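Local coordinates for protein ReP1-NCXSQ (Loligo pealei, PDB 3PPT) that binds and may transport fatty acids such as palmitoleate, also binds phosphoinositides, and when phosphorylated stimulates the sodium/calcium exchanger of squid optic nerve, at residues Trp8-Ser13 / Ala36-Glu41; Asp17-Ala22 / Leu116-Val121; Asp47-Lys52 / Phe64-Glu69; Asp3-Trp8 / Ile42-Asp47. All coordinates share one frame; numbering follows the deposited sequence.

Contact 1: residues Trp8-Ser13 / Ala36-Glu41; sequences WILESS and ATPTQE
Three backbone hydrogen bonds join Trp8-Ser13 to Ala36-Glu41. Trp-8 and Gln-40 bond in both directions, Trp-8 N lying 2.9 Å from Gln-40 O, in the plane of that carbonyl, whereas Gln-40 N approaches Trp-8 O from above its plane. Leu-10 N meets Pro-38 O at 3.0 Å, nearly along the C=O axis. The carbonyl of Pro-38 accepts this bond just before strand 39-45 begins, and the proline ring lies beside Leu-10, where Leu-10 CB and Pro-38 CD touch at 3.8 Å; CG of Leu-10, anti to the backbone N, carries CD2 over the same ring carbon. On the other face Ile-9 and Thr-39 form the non-hydrogen-bonded pair, crossing obliquely with Ile-9 CG1 3.9 Å from Thr-39 CG2. These are the first two strands of the fatty-acid-binding-protein beta-barrel, joined through the helical lid, and the face that carries Trp-8 and Gln-40 is turned to the ligand cavity. Gln-40 belongs to the palmitoleate pocket; Arg-105 NE bonds its OE1, and Tyr-127 OH receives a weak bond from NE2. Pro-38 packs on Arg-125, which with Tyr-127 binds the fatty acid, and Ser-13 OG is hydrogen-bonded to Arg-125 NH1.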
loop_
_atom_site.group_PDB
_atom_site.type_symbol
_atom_site.label_atom_id
_atom_site.label_comp_id
_atom_site.label_asym_id
_atom_site.label_seq_id
_atom_site.Cartn_x
_atom_site.Cartn_y
_atom_site.Cartn_z
ATOM N N TRP A 8 9.463 6.374 2.602
ATOM C CA TRP A 8 9.292 5.377 3.647
ATOM C C TRP A 8 9.997 4.099 3.225
ATOM O O TRP A 8 10.010 3.771 2.042
ATOM C CB TRP A 8 7.797 5.059 3.799
ATOM C CG TRP A 8 6.982 6.246 4.177
ATOM C CD1 TRP A 8 6.245 7.052 3.350
ATOM C CD2 TRP A 8 6.817 6.766 5.498
ATOM N NE1 TRP A 8 5.626 8.043 4.088
ATOM C CE2 TRP A 8 5.965 7.887 5.406
ATOM C CE3 TRP A 8 7.303 6.384 6.752
ATOM C CZ2 TRP A 8 5.597 8.636 6.528
ATOM C CZ3 TRP A 8 6.939 7.122 7.860
ATOM C CH2 TRP A 8 6.092 8.237 7.741
ATOM N N ILE A 9 10.543 3.353 4.177
ATOM C CA ILE A 9 11.144 2.053 3.866
ATOM C C ILE A 9 10.660 0.998 4.867
ATOM O O ILE A 9 10.501 1.287 6.048
ATOM C CB ILE A 9 12.689 2.158 3.799
ATOM C CG1 ILE A 9 13.295 0.901 3.170
ATOM C CG2 ILE A 9 13.278 2.479 5.181
ATOM C CD1 ILE A 9 14.734 1.103 2.695
ATOM N N LEU A 10 10.396 -0.217 4.390
ATOM C CA LEU A 10 9.804 -1.235 5.247
ATOM C C LEU A 10 10.708 -1.567 6.423
ATOM O O LEU A 10 11.896 -1.813 6.231
ATOM C CB LEU A 10 9.571 -2.514 4.452
ATOM C CG LEU A 10 8.844 -3.624 5.220
ATOM C CD1 LEU A 10 7.381 -3.252 5.446
ATOM C CD2 LEU A 10 8.968 -4.968 4.497
ATOM N N GLU A 11 10.127 -1.605 7.619
ATOM C CA GLU A 11 10.841 -2.020 8.824
ATOM C C GLU A 11 10.372 -3.372 9.378
ATOM O O GLU A 11 11.196 -4.201 9.771
ATOM C CB GLU A 11 10.739 -0.943 9.907
ATOM C CG GLU A 11 11.472 -1.280 11.197
ATOM C CD GLU A 11 11.407 -0.143 12.193
ATOM O OE1 GLU A 11 10.287 0.244 12.597
ATOM O OE2 GLU A 11 12.479 0.377 12.553
ATOM N N SER A 12 9.060 -3.598 9.405
ATOM C CA SER A 12 8.528 -4.852 9.926
ATOM C C SER A 12 7.272 -5.266 9.184
ATOM O O SER A 12 6.566 -4.434 8.616
ATOM C CB SER A 12 8.240 -4.746 11.427
ATOM O OG SER A 12 7.235 -3.784 11.677
ATOM N N SER A 13 6.991 -6.564 9.215
ATOM C CA SER A 13 5.847 -7.116 8.516
ATOM C C SER A 13 5.288 -8.306 9.276
ATOM O O SER A 13 6.037 -9.136 9.788
ATOM C CB SER A 13 6.276 -7.544 7.109
ATOM O OG SER A 13 5.174 -8.032 6.362
ATOM N N ALA A 36 11.415 -8.879 -0.003
ATOM C CA ALA A 36 11.648 -7.498 -0.407
ATOM C C ALA A 36 11.691 -6.528 0.768
ATOM O O ALA A 36 11.100 -6.772 1.825
ATOM C CB ALA A 36 10.582 -7.054 -1.404
ATOM N N THR A 37 12.352 -5.401 0.543
ATOM C CA THR A 37 12.335 -4.280 1.476
ATOM C C THR A 37 11.887 -3.052 0.694
ATOM O O THR A 37 12.693 -2.203 0.329
ATOM C CB THR A 37 13.725 -4.037 2.102
ATOM O OG1 THR A 37 14.228 -5.272 2.624
ATOM C CG2 THR A 37 13.635 -3.008 3.228
ATOM N N PRO A 38 10.583 -2.951 0.431
ATOM C CA PRO A 38 10.104 -1.881 -0.445
ATOM C C PRO A 38 10.224 -0.492 0.150
ATOM O O PRO A 38 10.218 -0.302 1.377
ATOM C CB PRO A 38 8.622 -2.215 -0.621
ATOM C CG PRO A 38 8.280 -3.028 0.591
ATOM C CD PRO A 38 9.496 -3.849 0.856
ATOM N N THR A 39 10.316 0.483 -0.741
ATOM C CA THR A 39 10.127 1.870 -0.361
ATOM C C THR A 39 8.784 2.344 -0.900
ATOM O O THR A 39 8.313 1.869 -1.941
ATOM C CB THR A 39 11.213 2.791 -0.913
ATOM O OG1 THR A 39 11.168 2.786 -2.347
ATOM C CG2 THR A 39 12.586 2.348 -0.406
ATOM N N GLN A 40 8.188 3.301 -0.203
ATOM C CA GLN A 40 7.036 4.025 -0.724
ATOM C C GLN A 40 7.370 5.502 -0.739
ATOM O O GLN A 40 7.885 6.050 0.250
ATOM C CB GLN A 40 5.780 3.783 0.109
ATOM C CG GLN A 40 5.222 2.373 -0.053
ATOM C CD GLN A 40 3.868 2.190 0.616
ATOM O OE1 GLN A 40 3.093 3.144 0.735
ATOM N NE2 GLN A 40 3.565 0.959 1.040
ATOM N N GLU A 41 7.061 6.148 -1.853
ATOM C CA GLU A 41 7.206 7.585 -1.965
ATOM C C GLU A 41 5.848 8.168 -2.252
ATOM O O GLU A 41 5.211 7.831 -3.253
ATOM C CB GLU A 41 8.191 7.919 -3.061
ATOM C CG GLU A 41 9.587 7.605 -2.624
ATOM C CD GLU A 41 10.569 7.670 -3.750
ATOM O OE1 GLU A 41 10.535 6.747 -4.587
ATOM O OE2 GLU A 41 11.369 8.635 -3.792
#

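Contact 2: residues Asp17-Ala22 / Leu116-Val121; sequences DDYMKA and LKVNDV
The phenol ring of Tyr-19 lies with one face over Leu-116, whose CB sits 4.0 Å from the ring centroid and 26° off the normal, a CH-pi contact displaced toward the CD1-CE1 side. Val-118 CG1 reaches that side obliquely, 3.4 Å from Tyr-19 CD1. Thus the first helix of the fatty-acid-binding-protein lid sits on the end of a barrel strand and the type II' turn, Val-118 to Val-121, leading into the last strand. CG of Tyr-19 is anti to the backbone N (chi1 178°), which sends the ring across the strand, the side chains of Tyr-19 and Leu-116 crossing at about a right angle. Its OH is hydrogen-bonded to Ser-101 OG, which is itself positioned by a bond to Lys-117 O. Leu-116 also touches the bound palmitoleic acid, as does Met-20 on another side of the helix. An alanine in place of Tyr-19 would probably loosen the seating of the helix, since the cover over Leu-116 and Val-118 and the bond to Ser-101 would both go. Beside the ring, Ala-22 CB rests 3.6 Å from Val-118 CG1, and Val-121 CG1, anti to its own backbone N, presses against the helix backbone 3.7 Å from Tyr-19 N.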
loop_
_atom_site.group_PDB
_atom_site.type_symbol
_atom_site.label_atom_id
_atom_site.label_comp_id
_atom_site.label_asym_id
_atom_site.label_seq_id
_atom_site.Cartn_x
_atom_site.Cartn_y
_atom_site.Cartn_z
ATOM N N ASP A 17 2.493 -13.053 3.930
ATOM C CA ASP A 17 2.386 -14.239 3.083
ATOM C C ASP A 17 0.921 -14.702 2.965
ATOM O O ASP A 17 0.447 -15.013 1.867
ATOM C CB ASP A 17 3.283 -15.371 3.595
ATOM C CG ASP A 17 3.480 -16.469 2.563
ATOM O OD1 ASP A 17 3.773 -16.140 1.391
ATOM O OD2 ASP A 17 3.346 -17.655 2.926
ATOM N N ASP A 18 0.204 -14.740 4.086
ATOM C CA ASP A 18 -1.207 -15.117 4.032
ATOM C C ASP A 18 -2.047 -14.100 3.243
ATOM O O ASP A 18 -2.976 -14.492 2.540
ATOM C CB ASP A 18 -1.779 -15.346 5.435
ATOM C CG ASP A 18 -1.537 -16.765 5.941
ATOM O OD1 ASP A 18 -0.871 -17.560 5.239
ATOM O OD2 ASP A 18 -2.019 -17.094 7.040
ATOM N N TYR A 19 -1.717 -12.810 3.348
ATOM C CA TYR A 19 -2.375 -11.790 2.539
ATOM C C TYR A 19 -2.189 -12.126 1.050
ATOM O O TYR A 19 -3.155 -12.169 0.271
ATOM C CB TYR A 19 -1.854 -10.373 2.860
ATOM C CG TYR A 19 -2.516 -9.348 1.962
ATOM C CD1 TYR A 19 -3.725 -8.765 2.322
ATOM C CD2 TYR A 19 -1.963 -9.005 0.728
ATOM C CE1 TYR A 19 -4.360 -7.878 1.486
ATOM C CE2 TYR A 19 -2.596 -8.123 -0.114
ATOM C CZ TYR A 19 -3.794 -7.564 0.269
ATOM O OH TYR A 19 -4.437 -6.692 -0.569
ATOM N N MET A 20 -0.940 -12.356 0.646
ATOM C CA MET A 20 -0.664 -12.681 -0.745
ATOM C C MET A 20 -1.346 -13.975 -1.201
ATOM O O MET A 20 -1.853 -14.033 -2.314
ATOM C CB MET A 20 0.840 -12.755 -0.992
ATOM C CG MET A 20 1.516 -11.382 -0.953
ATOM S SD MET A 20 3.215 -11.456 -1.523
ATOM C CE MET A 20 3.988 -12.327 -0.156
ATOM N N LYS A 21 -1.369 -15.002 -0.353
ATOM C CA LYS A 21 -2.075 -16.235 -0.704
ATOM C C LYS A 21 -3.558 -15.961 -0.940
ATOM O O LYS A 21 -4.144 -16.488 -1.879
ATOM C CB LYS A 21 -1.891 -17.303 0.371
ATOM C CG LYS A 21 -0.496 -17.911 0.387
ATOM C CD LYS A 21 -0.363 -18.967 1.473
ATOM C CE LYS A 21 1.031 -19.559 1.473
ATOM N NZ LYS A 21 1.203 -20.553 2.566
ATOM N N ALA A 22 -4.150 -15.100 -0.116
ATOM C CA ALA A 22 -5.579 -14.818 -0.207
ATOM C C ALA A 22 -5.921 -14.096 -1.505
ATOM O O ALA A 22 -7.012 -14.278 -2.038
ATOM C CB ALA A 22 -6.044 -14.017 0.989
ATOM N N LEU A 116 -3.291 -4.161 5.693
ATOM C CA LEU A 116 -3.880 -4.738 4.494
ATOM C C LEU A 116 -4.865 -5.805 4.916
ATOM O O LEU A 116 -4.494 -6.750 5.615
ATOM C CB LEU A 116 -2.807 -5.357 3.593
ATOM C CG LEU A 116 -1.686 -4.420 3.112
ATOM C CD1 LEU A 116 -0.552 -4.345 4.117
ATOM C CD2 LEU A 116 -1.157 -4.869 1.753
ATOM N N LYS A 117 -6.116 -5.662 4.497
ATOM C CA LYS A 117 -7.147 -6.627 4.868
ATOM C C LYS A 117 -7.832 -7.231 3.646
ATOM O O LYS A 117 -8.254 -6.516 2.737
ATOM C CB LYS A 117 -8.195 -5.985 5.780
ATOM C CG LYS A 117 -7.648 -5.500 7.109
ATOM C CD LYS A 117 -8.760 -4.950 7.990
ATOM C CE LYS A 117 -8.207 -4.286 9.240
ATOM N NZ LYS A 117 -9.293 -3.682 10.067
ATOM N N VAL A 118 -7.937 -8.556 3.638
ATOM C CA VAL A 118 -8.625 -9.271 2.572
ATOM C C VAL A 118 -9.310 -10.453 3.229
ATOM O O VAL A 118 -8.696 -11.155 4.030
ATOM C CB VAL A 118 -7.660 -9.747 1.451
ATOM C CG1 VAL A 118 -6.550 -10.627 1.996
ATOM C CG2 VAL A 118 -8.429 -10.469 0.353
ATOM N N ASN A 119 -10.589 -10.656 2.920
ATOM C CA ASN A 119 -11.353 -11.718 3.546
ATOM C C ASN A 119 -11.118 -11.679 5.050
ATOM O O ASN A 119 -11.327 -10.644 5.674
ATOM C CB ASN A 119 -10.977 -13.067 2.931
ATOM C CG ASN A 119 -11.289 -13.130 1.448
ATOM O OD1 ASN A 119 -12.233 -12.494 0.978
ATOM N ND2 ASN A 119 -10.493 -13.890 0.702
ATOM N N ASP A 120 -10.620 -12.769 5.622
ATOM C CA ASP A 120 -10.371 -12.802 7.059
ATOM C C ASP A 120 -8.920 -12.571 7.462
ATOM O O ASP A 120 -8.559 -12.770 8.621
ATOM C CB ASP A 120 -10.853 -14.127 7.628
ATOM C CG ASP A 120 -12.307 -14.349 7.372
ATOM O OD1 ASP A 120 -13.115 -13.573 7.926
ATOM O OD2 ASP A 120 -12.636 -15.276 6.607
ATOM N N VAL A 121 -8.099 -12.150 6.511
ATOM C CA VAL A 121 -6.680 -11.964 6.753
ATOM C C VAL A 121 -6.400 -10.496 7.045
ATOM O O VAL A 121 -6.924 -9.607 6.366
ATOM C CB VAL A 121 -5.852 -12.397 5.530
ATOM C CG1 VAL A 121 -4.391 -11.986 5.694
ATOM C CG2 VAL A 121 -5.970 -13.891 5.316
#

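Contact 3: residues Asp47-Lys52 / Phe64-Glu69; sequences DSWSIK and FTIGQE
Three nearly straight backbone bonds carry the antiparallel pairing: Trp-49 and Phe-64 exchange two, the one from Trp-49 N to Phe-64 O measuring 2.9 Å, and beyond the non-hydrogen-bonded pair of Ser-48 and Thr-65, Ile-66 N donates to Asp-47 O at 2.9 Å. Phe-64 holds its CG in the crowded position between backbone N and carbonyl carbon (chi1 54°), which swings its ring beneath the neighbouring strand. Trp-49 CB stands over the face of that ring, 3.6 Å from its centroid and tight against the rim, with 3.3 Å to Phe-64 CZ. The indole continues past the phenyl, the two planes only 17° apart but slid so far that the rings barely overlap. Ile-66 crosses the indole obliquely and sets CD1 over a face of the five-membered ring, while its CG1 lies 3.6 Å from Trp-49 NE1. Asp-47 and Thr-65 run side by side, and a water donates to both Asp-47 OD2 and Ile-66 O, 2.8 Å from each. Met-91, from strand 90-96 across the barrel, packs on Trp-49, Ile-51 and Phe-64. The arrangement is the open end of the beta hairpin of strands 48-54 and 59-65, its aromatic side chains turned into the fatty-acid-binding-protein barrel.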
loop_
_atom_site.group_PDB
_atom_site.type_symbol
_atom_site.label_atom_id
_atom_site.label_comp_id
_atom_site.label_asym_id
_atom_site.label_seq_id
_atom_site.Cartn_x
_atom_site.Cartn_y
_atom_site.Cartn_z
ATOM N N ASP A 47 -5.938 17.547 -2.873
ATOM C CA ASP A 47 -6.549 16.219 -2.832
ATOM C C ASP A 47 -5.999 15.284 -3.910
ATOM O O ASP A 47 -6.585 14.243 -4.197
ATOM C CB ASP A 47 -8.076 16.293 -2.902
ATOM C CG ASP A 47 -8.577 16.967 -4.164
ATOM O OD1 ASP A 47 -7.745 17.347 -5.016
ATOM O OD2 ASP A 47 -9.814 17.112 -4.307
ATOM N N SER A 48 -4.886 15.682 -4.517
ATOM C CA SER A 48 -4.193 14.841 -5.484
ATOM C C SER A 48 -3.055 14.097 -4.798
ATOM O O SER A 48 -2.253 14.693 -4.073
ATOM C CB SER A 48 -3.648 15.679 -6.644
ATOM O OG SER A 48 -4.697 16.242 -7.412
ATOM N N TRP A 49 -2.990 12.793 -5.038
ATOM C CA TRP A 49 -1.974 11.936 -4.435
ATOM C C TRP A 49 -1.241 11.121 -5.482
ATOM O O TRP A 49 -1.801 10.779 -6.519
ATOM C CB TRP A 49 -2.627 10.925 -3.489
ATOM C CG TRP A 49 -3.120 11.490 -2.205
ATOM C CD1 TRP A 49 -4.026 12.500 -2.038
ATOM C CD2 TRP A 49 -2.740 11.067 -0.892
ATOM N NE1 TRP A 49 -4.226 12.733 -0.696
ATOM C CE2 TRP A 49 -3.447 11.866 0.027
ATOM C CE3 TRP A 49 -1.872 10.079 -0.407
ATOM C CZ2 TRP A 49 -3.306 11.720 1.409
ATOM C CZ3 TRP A 49 -1.723 9.936 0.965
ATOM C CH2 TRP A 49 -2.445 10.750 1.861
ATOM N N SER A 50 0.012 10.790 -5.190
ATOM C CA SER A 50 0.678 9.715 -5.911
ATOM C C SER A 50 1.478 8.856 -4.951
ATOM O O SER A 50 2.008 9.346 -3.950
ATOM C CB SER A 50 1.563 10.241 -7.038
ATOM O OG SER A 50 2.629 11.014 -6.528
ATOM N N ILE A 51 1.537 7.565 -5.248
ATOM C CA ILE A 51 2.302 6.633 -4.428
ATOM C C ILE A 51 3.104 5.715 -5.328
ATOM O O ILE A 51 2.541 4.988 -6.154
ATOM C CB ILE A 51 1.393 5.763 -3.537
ATOM C CG1 ILE A 51 0.493 6.635 -2.659
ATOM C CG2 ILE A 51 2.238 4.835 -2.673
ATOM C CD1 ILE A 51 -0.380 5.846 -1.705
ATOM N N LYS A 52 4.424 5.768 -5.172
ATOM C CA LYS A 52 5.335 4.882 -5.888
ATOM C C LYS A 52 5.889 3.868 -4.902
ATOM O O LYS A 52 6.506 4.240 -3.900
ATOM C CB LYS A 52 6.489 5.670 -6.531
ATOM C CG LYS A 52 7.503 4.761 -7.232
ATOM C CD LYS A 52 8.734 5.512 -7.749
ATOM C CE LYS A 52 8.396 6.483 -8.846
ATOM N NZ LYS A 52 7.983 5.798 -10.097
ATOM N N PHE A 64 -4.083 9.571 -7.987
ATOM C CA PHE A 64 -5.519 9.627 -7.793
ATOM C C PHE A 64 -5.944 10.905 -7.121
ATOM O O PHE A 64 -5.132 11.639 -6.568
ATOM C CB PHE A 64 -6.004 8.415 -6.967
ATOM C CG PHE A 64 -5.284 8.234 -5.645
ATOM C CD1 PHE A 64 -5.757 8.849 -4.489
ATOM C CD2 PHE A 64 -4.139 7.448 -5.561
ATOM C CE1 PHE A 64 -5.114 8.675 -3.278
ATOM C CE2 PHE A 64 -3.484 7.274 -4.346
ATOM C CZ PHE A 64 -3.968 7.888 -3.204
ATOM N N THR A 65 -7.242 11.153 -7.191
ATOM C CA THR A 65 -7.886 12.234 -6.471
ATOM C C THR A 65 -8.707 11.593 -5.365
ATOM O O THR A 65 -9.428 10.630 -5.614
ATOM C CB THR A 65 -8.838 13.012 -7.400
ATOM O OG1 THR A 65 -8.112 13.481 -8.544
ATOM C CG2 THR A 65 -9.471 14.193 -6.663
ATOM N N ILE A 66 -8.589 12.107 -4.145
ATOM C CA ILE A 66 -9.388 11.600 -3.035
ATOM C C ILE A 66 -10.873 11.616 -3.403
ATOM O O ILE A 66 -11.387 12.618 -3.898
ATOM C CB ILE A 66 -9.145 12.427 -1.758
ATOM C CG1 ILE A 66 -7.699 12.231 -1.270
ATOM C CG2 ILE A 66 -10.171 12.089 -0.673
ATOM C CD1 ILE A 66 -7.377 10.813 -0.804
ATOM N N GLY A 67 -11.547 10.488 -3.191
ATOM C CA GLY A 67 -12.974 10.376 -3.444
ATOM C C GLY A 67 -13.361 9.951 -4.848
ATOM O O GLY A 67 -14.539 9.714 -5.096
ATOM N N GLN A 68 -12.391 9.849 -5.753
ATOM C CA GLN A 68 -12.669 9.519 -7.153
ATOM C C GLN A 68 -12.185 8.111 -7.512
ATOM O O GLN A 68 -10.991 7.820 -7.479
ATOM C CB GLN A 68 -12.028 10.560 -8.081
ATOM C CG GLN A 68 -12.257 10.342 -9.566
ATOM C CD GLN A 68 -11.388 11.261 -10.412
ATOM O OE1 GLN A 68 -10.161 11.152 -10.407
ATOM N NE2 GLN A 68 -12.020 12.181 -11.128
ATOM N N GLU A 69 -13.130 7.250 -7.862
ATOM C CA GLU A 69 -12.850 5.885 -8.285
ATOM C C GLU A 69 -11.869 5.887 -9.459
ATOM O O GLU A 69 -11.966 6.739 -10.350
ATOM C CB GLU A 69 -14.174 5.240 -8.696
ATOM C CG GLU A 69 -14.181 3.737 -8.843
ATOM C CD GLU A 69 -15.544 3.225 -9.300
ATOM O OE1 GLU A 69 -16.393 4.052 -9.709
ATOM O OE2 GLU A 69 -15.775 2.001 -9.254
HETATM O O HOH W 1 -11.310 15.234 -2.910
#

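Contact 4: residues Asp3-Trp8 / Ile42-Asp47; sequences DLAGKW and IKIDGD
Gly-6 and Ile-42 exchange two backbone hydrogen bonds, both 2.9 Å long: Gly-6 N meets a lone pair of Ile-42 O, in the carbonyl plane, and Ile-42 N approaches Gly-6 O nearly along its C=O axis. A third bond, within Asp3-Trp8, runs from the indole Trp-8 NE1 to Leu-4 O at 2.9 Å. It is almost straight (171°) and leaves in the plane of the indole, yet arrives above the plane of the carbonyl. It ties the short 3-10 segment to the strand that follows and fixes the rotation of the ring. Gly-6 has a phi of 128°, where a side chain would collide with the carbonyl of Ala-5, and the chain uses this residue to turn from the 3-10 segment into the strand. The segments thus form the beginning of the first strand and the continuation of the second in the antiparallel fatty-acid-binding-protein barrel. Ile-42 fills the angle between Leu-4 and Trp-8, its CB 3.4 Å from Leu-4 O. With CG1 anti to the carbonyl carbon and chi2 extended, Ile-42 CD1 reaches obliquely to the indole, 4.1 Å from Trp-8 CD1. A leucine in place of Trp-8 would probably let the N-terminal segment shift, because the NE1 bond to Leu-4 O and the contact with Ile-42 CD1 as it stands would be lost. Farther along, Ile-44 CD1 lies 3.8 Å from Ala-5 N and 4.0 Å from Ala-5 CB. Met-112 packs against Leu-4, Trp-8 and Ile-42 alike, and Arg-129 bonds the carbonyl oxygens of Asp-3 and Ala-5.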
loop_
_atom_site.group_PDB
_atom_site.type_symbol
_atom_site.label_atom_id
_atom_site.label_comp_id
_atom_site.label_asym_id
_atom_site.label_seq_id
_atom_site.Cartn_x
_atom_site.Cartn_y
_atom_site.Cartn_z
ATOM N N ASP A 3 0.625 14.028 6.610
ATOM C CA ASP A 3 1.987 13.646 6.961
ATOM C C ASP A 3 2.458 12.322 6.355
ATOM O O ASP A 3 3.594 11.902 6.567
ATOM C CB ASP A 3 2.205 13.660 8.476
ATOM C CG ASP A 3 1.197 12.814 9.245
ATOM O OD1 ASP A 3 1.555 12.417 10.376
ATOM O OD2 ASP A 3 0.067 12.547 8.762
ATOM N N LEU A 4 1.598 11.654 5.590
ATOM C CA LEU A 4 2.028 10.480 4.840
ATOM C C LEU A 4 2.995 10.859 3.725
ATOM O O LEU A 4 3.727 10.018 3.229
ATOM C CB LEU A 4 0.810 9.726 4.282
ATOM C CG LEU A 4 0.058 8.878 5.311
ATOM C CD1 LEU A 4 -1.301 8.468 4.758
ATOM C CD2 LEU A 4 0.881 7.650 5.740
ATOM N N ALA A 5 3.010 12.137 3.349
ATOM C CA ALA A 5 3.940 12.600 2.322
ATOM C C ALA A 5 5.384 12.324 2.716
ATOM O O ALA A 5 5.774 12.500 3.875
ATOM C CB ALA A 5 3.754 14.104 2.058
ATOM N N GLY A 6 6.165 11.888 1.738
ATOM C CA GLY A 6 7.596 11.708 1.909
ATOM C C GLY A 6 8.022 10.325 1.468
ATOM O O GLY A 6 7.344 9.679 0.661
ATOM N N LYS A 7 9.148 9.864 1.998
ATOM C CA LYS A 7 9.689 8.564 1.626
ATOM C C LYS A 7 9.749 7.651 2.838
ATOM O O LYS A 7 10.049 8.092 3.957
ATOM C CB LYS A 7 11.079 8.734 1.000
ATOM C CG LYS A 7 11.708 7.434 0.548
ATOM C CD LYS A 7 12.964 7.683 -0.265
ATOM C CE LYS A 7 13.502 6.373 -0.781
ATOM N NZ LYS A 7 14.718 6.608 -1.591
ATOM N N TRP A 8 9.463 6.374 2.602
ATOM C CA TRP A 8 9.292 5.377 3.647
ATOM C C TRP A 8 9.997 4.099 3.225
ATOM O O TRP A 8 10.010 3.771 2.042
ATOM C CB TRP A 8 7.797 5.059 3.799
ATOM C CG TRP A 8 6.982 6.246 4.177
ATOM C CD1 TRP A 8 6.245 7.052 3.350
ATOM C CD2 TRP A 8 6.817 6.766 5.498
ATOM N NE1 TRP A 8 5.626 8.043 4.088
ATOM C CE2 TRP A 8 5.965 7.887 5.406
ATOM C CE3 TRP A 8 7.303 6.384 6.752
ATOM C CZ2 TRP A 8 5.597 8.636 6.528
ATOM C CZ3 TRP A 8 6.939 7.122 7.860
ATOM C CH2 TRP A 8 6.092 8.237 7.741
ATOM N N ILE A 42 5.402 9.022 -1.341
ATOM C CA ILE A 42 4.048 9.537 -1.374
ATOM C C ILE A 42 4.117 11.042 -1.557
ATOM O O ILE A 42 4.838 11.740 -0.832
ATOM C CB ILE A 42 3.322 9.177 -0.054
ATOM C CG1 ILE A 42 3.269 7.647 0.109
ATOM C CG2 ILE A 42 1.933 9.823 0.020
ATOM C CD1 ILE A 42 2.614 7.174 1.393
ATOM N N LYS A 43 3.393 11.526 -2.556
ATOM C CA LYS A 43 3.298 12.954 -2.829
ATOM C C LYS A 43 1.848 13.378 -2.715
ATOM O O LYS A 43 0.944 12.635 -3.113
ATOM C CB LYS A 43 3.820 13.264 -4.228
ATOM C CG LYS A 43 5.301 12.990 -4.379
ATOM C CD LYS A 43 5.724 12.976 -5.836
ATOM C CE LYS A 43 7.186 12.605 -5.961
ATOM N NZ LYS A 43 8.062 13.743 -5.591
ATOM N N ILE A 44 1.629 14.566 -2.156
ATOM C CA ILE A 44 0.287 15.078 -1.950
ATOM C C ILE A 44 0.245 16.538 -2.360
ATOM O O ILE A 44 1.086 17.339 -1.935
ATOM C CB ILE A 44 -0.134 14.967 -0.483
ATOM C CG1 ILE A 44 0.002 13.521 -0.009
ATOM C CG2 ILE A 44 -1.586 15.421 -0.304
ATOM C CD1 ILE A 44 -0.108 13.379 1.486
ATOM N N ASP A 45 -0.721 16.875 -3.205
ATOM C CA ASP A 45 -0.966 18.263 -3.587
ATOM C C ASP A 45 -2.475 18.476 -3.505
ATOM O O ASP A 45 -3.219 18.080 -4.406
ATOM C CB ASP A 45 -0.440 18.528 -5.004
ATOM C CG ASP A 45 -0.456 19.995 -5.384
ATOM O OD1 ASP A 45 -1.145 20.792 -4.715
ATOM O OD2 ASP A 45 0.220 20.343 -6.372
ATOM N N GLY A 46 -2.926 19.093 -2.416
ATOM C CA GLY A 46 -4.349 19.247 -2.177
ATOM C C GLY A 46 -4.984 17.880 -2.008
ATOM O O GLY A 46 -4.602 17.121 -1.113
ATOM N N ASP A 47 -5.938 17.547 -2.873
ATOM C CA ASP A 47 -6.549 16.219 -2.832
ATOM C C ASP A 47 -5.999 15.284 -3.910
ATOM O O ASP A 47 -6.585 14.243 -4.197
ATOM C CB ASP A 47 -8.076 16.293 -2.902
ATOM C CG ASP A 47 -8.577 16.967 -4.164
ATOM O OD1 ASP A 47 -7.745 17.347 -5.016
ATOM O OD2 ASP A 47 -9.814 17.112 -4.307
#

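In the fold
Contacts 1 and 4 zip up the same two strands, 6-14 and 39-45, and share Trp-8; strand 48-54 extends the sheet to contact 3, with Lys-52 O bonded by Glu-41 N and Ser-50 N bonded to Lys-43 O. All three rest on antiparallel backbone bonds, whereas the segments of contact 2 meet through side-chain packing, chiefly apolar, with the Tyr-19 hydroxyl bonded beyond them. Each is partly buried, with inward residues packed and outward ones nearer solvent. Contacts 1 and 2 supply pocket residues, polar Gln-40 in one, apolar Leu-116 and Met-20 in the other. Contacts 3 and 4, centres 10 Å apart, meet where Trp-49 packs on Leu-4, Ile-42 and Ile-44, across the chain's centre from contact 2.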